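Local structure of DocCel5: Type I dockerin repeat domain from A. cellulolyticus family 5 endoglucanase WP_010249057 S15I, I16N mutant (Acetivibrio cellulolyticus, 5NRK) at residues Leu18-Asn21 with Tyr22-Asn26. The protein probably attaches a family 5 endoglucanase to the cellulosome by binding a type I cohesin module, as a calcium-binding dockerin. Sequence-based numbering, arbitrary orientation.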
ATOM      1  N   LEU B  18      -1.964  -5.327   0.324  1.00  6.32           N
ATOM      2  CA  LEU B  18      -1.558  -4.976   1.680  1.00  7.16           C
ATOM      3  C   LEU B  18      -0.232  -5.626   2.036  1.00  6.93           C
ATOM      4  O   LEU B  18       0.646  -4.992   2.629  1.00  6.79           O
ATOM      5  CB  LEU B  18      -2.637  -5.396   2.691  1.00  8.71           C
ATOM      6  CG  LEU B  18      -3.893  -4.536   2.691  1.00 10.55           C
ATOM      7  CD1 LEU B  18      -5.023  -5.267   3.382  1.00 11.17           C
ATOM      8  CD2 LEU B  18      -3.632  -3.194   3.353  1.00 12.25           C
ATOM      9  N   MET B  19      -0.088  -6.905   1.725  1.00  6.30           N
ATOM     10  CA  MET B  19       1.166  -7.607   2.004  0.70  6.83           C
ATOM     11  C   MET B  19       2.338  -6.954   1.260  1.00  6.62           C
ATOM     12  O   MET B  19       3.415  -6.770   1.836  1.00  6.56           O
ATOM     13  CB  MET B  19       1.035  -9.086   1.693  0.70  8.74           C
ATOM     14  CG  MET B  19       2.337  -9.861   1.725  0.70 11.05           C
ATOM     15  SD  MET B  19       2.770 -10.228   3.414  0.70 14.63           S
ATOM     16  CE  MET B  19       1.547 -11.500   3.841  0.70 12.62           C
ATOM     17  N   ARG B  20       2.133  -6.605  -0.017  1.00  5.92           N
ATOM     18  CA  ARG B  20       3.189  -5.963  -0.777  1.00  6.11           C
ATOM     19  C   ARG B  20       3.577  -4.646  -0.121  1.00  6.63           C
ATOM     20  O   ARG B  20       4.757  -4.340   0.081  1.00  6.53           O
ATOM     21  CB  ARG B  20       2.764  -5.715  -2.232  1.00  6.65           C
ATOM     22  CG  ARG B  20       3.939  -5.282  -3.085  1.00  7.48           C
ATOM     23  CD  ARG B  20       3.604  -5.185  -4.567  1.00  8.10           C
ATOM     24  NE  ARG B  20       4.859  -5.051  -5.331  1.00 10.75           N
ATOM     25  CZ  ARG B  20       5.428  -3.925  -5.681  1.00 10.93           C
ATOM     26  NH1 ARG B  20       4.871  -2.750  -5.386  1.00 12.81           N
ATOM     27  NH2 ARG B  20       6.588  -3.959  -6.324  1.00  9.62           N
ATOM     28  N   ASN B  21       2.580  -3.847   0.229  1.00  5.99           N
ATOM     29  CA  ASN B  21       2.812  -2.571   0.888  1.00  6.81           C
ATOM     30  C   ASN B  21       3.493  -2.699   2.227  1.00  6.84           C
ATOM     31  O   ASN B  21       4.388  -1.902   2.555  1.00  7.96           O
ATOM     32  CB  ASN B  21       1.541  -1.730   0.955  1.00  7.43           C
ATOM     33  CG  ASN B  21       1.223  -1.101  -0.397  1.00  9.14           C
ATOM     34  OD1 ASN B  21       2.071  -0.374  -0.942  1.00 12.37           O
ATOM     35  ND2 ASN B  21       0.019  -1.316  -0.936  1.00  8.06           N
ATOM     36  N   TYR B  22       3.132  -3.723   2.997  1.00  6.33           N
ATOM     37  CA  TYR B  22       3.798  -3.990   4.259  1.00  6.89           C
ATOM     38  C   TYR B  22       5.283  -4.293   4.045  1.00  6.81           C
ATOM     39  O   TYR B  22       6.154  -3.731   4.722  1.00  7.48           O
ATOM     40  CB  TYR B  22       3.117  -5.176   4.936  1.00  8.49           C
ATOM     41  CG  TYR B  22       3.784  -5.637   6.184  1.00 10.29           C
ATOM     42  CD1 TYR B  22       3.665  -4.918   7.356  1.00 13.94           C
ATOM     43  CD2 TYR B  22       4.566  -6.792   6.185  1.00  9.77           C
ATOM     44  CE1 TYR B  22       4.295  -5.348   8.514  1.00 16.58           C
ATOM     45  CE2 TYR B  22       5.208  -7.235   7.329  1.00 13.59           C
ATOM     46  CZ  TYR B  22       5.056  -6.502   8.490  1.00 15.92           C
ATOM     47  OH  TYR B  22       5.686  -6.934   9.644  1.00 22.12           O
ATOM     48  N   LEU B  23       5.577  -5.156   3.075  1.00  6.59           N
ATOM     49  CA  LEU B  23       6.971  -5.541   2.811  1.00  7.10           C
ATOM     50  C   LEU B  23       7.797  -4.412   2.207  1.00  7.19           C
ATOM     51  O   LEU B  23       9.016  -4.407   2.359  1.00  8.62           O
ATOM     52  CB  LEU B  23       7.021  -6.802   1.948  1.00  7.36           C
ATOM     53  CG  LEU B  23       6.442  -8.056   2.599  1.00  8.05           C
ATOM     54  CD1 LEU B  23       6.398  -9.187   1.597  1.00  8.99           C
ATOM     55  CD2 LEU B  23       7.208  -8.466   3.839  1.00  9.74           C
ATOM     56  N   LEU B  24       7.147  -3.408   1.635  1.00  6.50           N
ATOM     57  CA  LEU B  24       7.829  -2.220   1.150  1.00  7.35           C
ATOM     58  C   LEU B  24       7.900  -1.072   2.163  1.00  7.92           C
ATOM     59  O   LEU B  24       8.433  -0.014   1.872  1.00  8.93           O
ATOM     60  CB  LEU B  24       7.166  -1.726  -0.142  1.00  8.29           C
ATOM     61  CG  LEU B  24       7.461  -2.633  -1.343  1.00  9.53           C
ATOM     62  CD1 LEU B  24       6.572  -2.246  -2.502  1.00 12.43           C
ATOM     63  CD2 LEU B  24       8.923  -2.567  -1.752  1.00 12.30           C
ATOM     64  N   GLY B  25       7.385  -1.282   3.371  1.00  7.99           N
ATOM     65  CA  GLY B  25       7.398  -0.238   4.377  1.00  8.96           C
ATOM     66  C   GLY B  25       6.348   0.858   4.256  1.00  9.41           C
ATOM     67  O   GLY B  25       6.509   1.922   4.850  1.00 10.74           O
ATOM     68  N   ASN B  26       5.274   0.586   3.509  1.00  8.48           N
ATOM     69  CA  ASN B  26       4.150   1.508   3.352  1.00  9.58           C
ATOM     70  C   ASN B  26       3.010   1.177   4.312  1.00 10.83           C
ATOM     71  O   ASN B  26       1.986   1.834   4.245  1.00 11.74           O
ATOM     72  CB  ASN B  26       3.624   1.512   1.912  1.00  9.35           C
ATOM     73  CG  ASN B  26       4.539   2.229   0.954  1.00 11.05           C
ATOM     74  OD1 ASN B  26       5.235   3.160   1.333  1.00 12.46           O
ATOM     75  ND2 ASN B  26       4.533   1.780  -0.300  1.00 15.21           N
TER
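Leu24 CD1 lies over one face of the Arg20 guanidinium, offset toward its rim and 3.4 Å from Arg20 NH1. The arginine reaches it one helical turn on with CG anti to the backbone N (chi1 -170°) and the chain extended as far as NE; an aromatic side chain of the partner protein chain also packs on Arg20. At the edge of the Tyr22 ring, near its plane, sits the carbonyl oxygen of Met19, while Phe30 meets the ring with its plane inclined. The amides of Asn21 and Asn26 are turned 47° apart, and Asn26 ND2 gives a nearly straight but long, weak hydrogen bond of 3.3 Å to Asn21 OD1. The other end of the Asn21 amide, ND2, donates to Ala17 O of the second subunit. In one of its two conformers Met19 bends at chi2 and chi3, and its CG lies 4.1 Å from Leu23 CD1; both side chains also touch Phe52 of helix 49-59. In the backbone, Tyr22 N donates a hydrogen bond to Leu18 O and Leu23 N to Met19 O. The helix ends with two hydrogen bonds back into its last turn, Asn26 N to Asn21 O (2.8 Å) and Gly25 N to Tyr22 O (3.1 Å). With Gly25 at positive phi (78°), this is a Schellman motif, ending helix 13-23 of the EF-hand-like dockerin fold.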